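Putative hydrogenase (PDB 3LYU) is an alpha-beta domain of a putative hydrogenase, a probable oxidoreductase whose full-length chain is likely to bind a [2Fe-2S] cluster and FAD. Local coordinates at the interface of chains A and B. Numbering follows the deposited sequence. Chains: chain A/B, Putative hydrogenase.

The interface of chains A and B. Residues chain A 11-15, 36, 39, 43; chain B 11-15, 35-36, 39, 43.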
loop_
_atom_site.group_PDB
_atom_site.type_symbol
_atom_site.label_atom_id
_atom_site.label_comp_id
_atom_site.label_asym_id
_atom_site.label_seq_id
_atom_site.Cartn_x
_atom_site.Cartn_y
_atom_site.Cartn_z
ATOM N N THR A 11 -10.968 -1.056 -8.800
ATOM C CA THR A 11 -9.524 -0.905 -8.766
ATOM C C THR A 11 -9.138 0.560 -8.925
ATOM O O THR A 11 -9.425 1.162 -9.960
ATOM C CB THR A 11 -8.870 -1.700 -9.897
ATOM O OG1 THR A 11 -9.132 -3.094 -9.696
ATOM C CG2 THR A 11 -7.361 -1.460 -9.928
ATOM N N PRO A 12 -8.489 1.158 -7.903
ATOM C CA PRO A 12 -8.082 2.565 -7.985
ATOM C C PRO A 12 -7.030 2.702 -9.073
ATOM O O PRO A 12 -6.001 2.030 -9.040
ATOM C CB PRO A 12 -7.543 2.849 -6.587
ATOM C CG PRO A 12 -6.982 1.521 -6.187
ATOM C CD PRO A 12 -8.053 0.565 -6.626
ATOM N N VAL A 13 -7.304 3.573 -10.042
ATOM C CA VAL A 13 -6.406 3.775 -11.168
ATOM C C VAL A 13 -6.140 5.259 -11.411
ATOM O O VAL A 13 -6.976 6.107 -11.100
ATOM C CB VAL A 13 -7.013 3.110 -12.424
ATOM C CG1 VAL A 13 -8.123 3.959 -12.980
ATOM C CG2 VAL A 13 -5.955 2.840 -13.429
ATOM N N PRO A 14 -4.950 5.593 -11.934
ATOM C CA PRO A 14 -4.582 6.982 -12.215
ATOM C C PRO A 14 -5.170 7.497 -13.528
ATOM O O PRO A 14 -5.162 6.803 -14.538
ATOM C CB PRO A 14 -3.060 6.930 -12.242
ATOM C CG PRO A 14 -2.805 5.597 -12.797
ATOM C CD PRO A 14 -3.769 4.726 -12.043
HETATM N N MSE A 15 -5.679 8.723 -13.498
HETATM C CA MSE A 15 -6.284 9.341 -14.665
HETATM C C MSE A 15 -5.333 10.237 -15.457
HETATM O O MSE A 15 -5.365 11.457 -15.340
HETATM C CB MSE A 15 -7.513 10.143 -14.234
HETATM C CG MSE A 15 -8.722 9.295 -13.915
HETATM SE SE MSE A 15 -9.190 8.249 -15.465
HETATM C CE MSE A 15 -9.212 6.490 -14.648
ATOM N N ILE A 36 -13.556 2.022 -16.277
ATOM C CA ILE A 36 -12.167 2.503 -16.272
ATOM C C ILE A 36 -11.714 2.946 -17.670
ATOM O O ILE A 36 -11.139 4.028 -17.838
ATOM C CB ILE A 36 -11.199 1.402 -15.739
ATOM C CG1 ILE A 36 -11.459 1.152 -14.246
ATOM C CG2 ILE A 36 -9.762 1.806 -15.979
ATOM C CD1 ILE A 36 -10.554 0.119 -13.638
ATOM N N ALA A 39 -13.483 6.150 -18.961
ATOM C CA ALA A 39 -12.883 7.366 -18.415
ATOM C C ALA A 39 -11.521 7.668 -19.022
ATOM O O ALA A 39 -11.166 8.828 -19.175
ATOM C CB ALA A 39 -12.762 7.253 -16.923
ATOM N N ILE A 43 -10.436 11.096 -21.198
ATOM C CA ILE A 43 -9.271 11.845 -20.731
ATOM C C ILE A 43 -8.238 12.072 -21.841
ATOM O O ILE A 43 -7.280 12.816 -21.655
ATOM C CB ILE A 43 -8.627 11.127 -19.485
ATOM C CG1 ILE A 43 -8.869 11.963 -18.227
ATOM C CG2 ILE A 43 -7.144 10.889 -19.678
ATOM C CD1 ILE A 43 -10.342 12.230 -17.922
ATOM N N THR B 11 -2.515 10.443 -8.808
ATOM C CA THR B 11 -3.124 9.770 -7.675
ATOM C C THR B 11 -4.100 8.691 -8.144
ATOM O O THR B 11 -5.098 8.997 -8.812
ATOM C CB THR B 11 -3.894 10.765 -6.798
ATOM O OG1 THR B 11 -2.980 11.734 -6.280
ATOM C CG2 THR B 11 -4.596 10.041 -5.652
ATOM N N PRO B 12 -3.815 7.409 -7.820
ATOM C CA PRO B 12 -4.698 6.309 -8.221
ATOM C C PRO B 12 -6.041 6.466 -7.520
ATOM O O PRO B 12 -6.109 6.514 -6.294
ATOM C CB PRO B 12 -3.941 5.073 -7.758
ATOM C CG PRO B 12 -3.220 5.561 -6.558
ATOM C CD PRO B 12 -2.680 6.892 -7.041
ATOM N N VAL B 13 -7.104 6.549 -8.312
ATOM C CA VAL B 13 -8.440 6.750 -7.772
ATOM C C VAL B 13 -9.446 5.749 -8.364
ATOM O O VAL B 13 -9.302 5.308 -9.500
ATOM C CB VAL B 13 -8.886 8.211 -8.048
ATOM C CG1 VAL B 13 -9.319 8.359 -9.487
ATOM C CG2 VAL B 13 -9.956 8.620 -7.088
ATOM N N PRO B 14 -10.461 5.355 -7.577
ATOM C CA PRO B 14 -11.479 4.404 -8.032
ATOM C C PRO B 14 -12.522 5.054 -8.920
ATOM O O PRO B 14 -12.993 6.155 -8.640
ATOM C CB PRO B 14 -12.071 3.892 -6.727
ATOM C CG PRO B 14 -11.999 5.102 -5.849
ATOM C CD PRO B 14 -10.614 5.630 -6.134
HETATM N N MSE B 15 -12.889 4.359 -9.993
HETATM C CA MSE B 15 -13.882 4.870 -10.948
HETATM C C MSE B 15 -15.302 4.361 -10.703
HETATM O O MSE B 15 -15.774 3.454 -11.387
HETATM C CB MSE B 15 -13.459 4.528 -12.381
HETATM C CG MSE B 15 -12.348 5.419 -12.937
HETATM SE SE MSE B 15 -12.857 7.311 -13.070
HETATM C CE MSE B 15 -11.449 8.050 -11.896
ATOM N N PRO B 35 -7.873 15.857 -14.870
ATOM C CA PRO B 35 -8.199 14.576 -15.514
ATOM C C PRO B 35 -9.034 13.615 -14.634
ATOM O O PRO B 35 -9.784 12.782 -15.141
ATOM C CB PRO B 35 -6.822 14.018 -15.878
ATOM C CG PRO B 35 -5.906 14.662 -14.870
ATOM C CD PRO B 35 -6.418 16.067 -14.835
ATOM N N ILE B 36 -8.905 13.736 -13.318
ATOM C CA ILE B 36 -9.663 12.886 -12.405
ATOM C C ILE B 36 -11.150 13.263 -12.383
ATOM O O ILE B 36 -12.014 12.399 -12.512
ATOM C CB ILE B 36 -9.105 12.988 -10.959
ATOM C CG1 ILE B 36 -7.680 12.417 -10.906
ATOM C CG2 ILE B 36 -10.027 12.258 -9.990
ATOM C CD1 ILE B 36 -7.046 12.420 -9.515
ATOM N N ALA B 39 -13.035 12.452 -15.659
ATOM C CA ALA B 39 -13.404 11.053 -15.757
ATOM C C ALA B 39 -14.555 10.678 -14.823
ATOM O O ALA B 39 -15.348 9.788 -15.133
ATOM C CB ALA B 39 -12.196 10.201 -15.470
ATOM N N ILE B 43 -18.306 9.149 -15.957
ATOM C CA ILE B 43 -18.738 7.900 -15.334
ATOM C C ILE B 43 -20.115 8.023 -14.660
ATOM O O ILE B 43 -20.673 7.035 -14.196
ATOM C CB ILE B 43 -17.660 7.397 -14.309
ATOM C CG1 ILE B 43 -16.993 6.131 -14.846
ATOM C CG2 ILE B 43 -18.272 7.102 -12.939
ATOM C CD1 ILE B 43 -16.307 6.329 -16.189
#
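Two copies of the domain meet across a two-fold axis, the 11-15 segments crossing antiparallel on one side and the 29-42 helices facing each other on the other. A:Val13 and B:Val13 form a single-residue antiparallel bridge: A:Val13 N donates to B:Val13 O at 2.7 Å, and B:Val13 N returns the bond to A:Val13 O at 2.8 Å. Both bonds are nearly straight at the hydrogen, but each N-H arrives from above the carbonyl plane, 55° and 63° out of it. The pairing is crowded, for the two acceptors A:Val13 O and B:Val13 O stand 2.9 Å apart. The bridge is confined to the valines; beside it Pro12 of one chain packs against Pro14 of the other, A:Pro12 CA 3.9 Å from B:Pro14 CA. Next to them the selenomethionines A:Met15 and B:Met15 reach tip to tip. Each has CG anti to the carbonyl carbon (A:Met15 chi1 -76°) and bends again at chi2 and chi3, which puts A:Met15 CG 3.6 Å from B:Met15 CE. The bend also turns A:Met15 SE onto the opposite helix, 3.6 Å from B:Ala39 CB. At the helix crossing the methyls of A:Ala39 and B:Ala39 are pressed together, CB to CB at 3.3 Å, closer than usual van der Waals contact. A:Ile43 slants obliquely over B:Pro35, its CG1 3.7 Å from the ring CB, while its CD1 reaches the B:Ala39 methyl. An alanine here would probably loosen this flank, since the branch covering B:Pro35 and B:Ala39 would be gone. Backbone pairing and apolar side chains together join the two copies in the crystal; the same pairing may or may not form in the full-length protein.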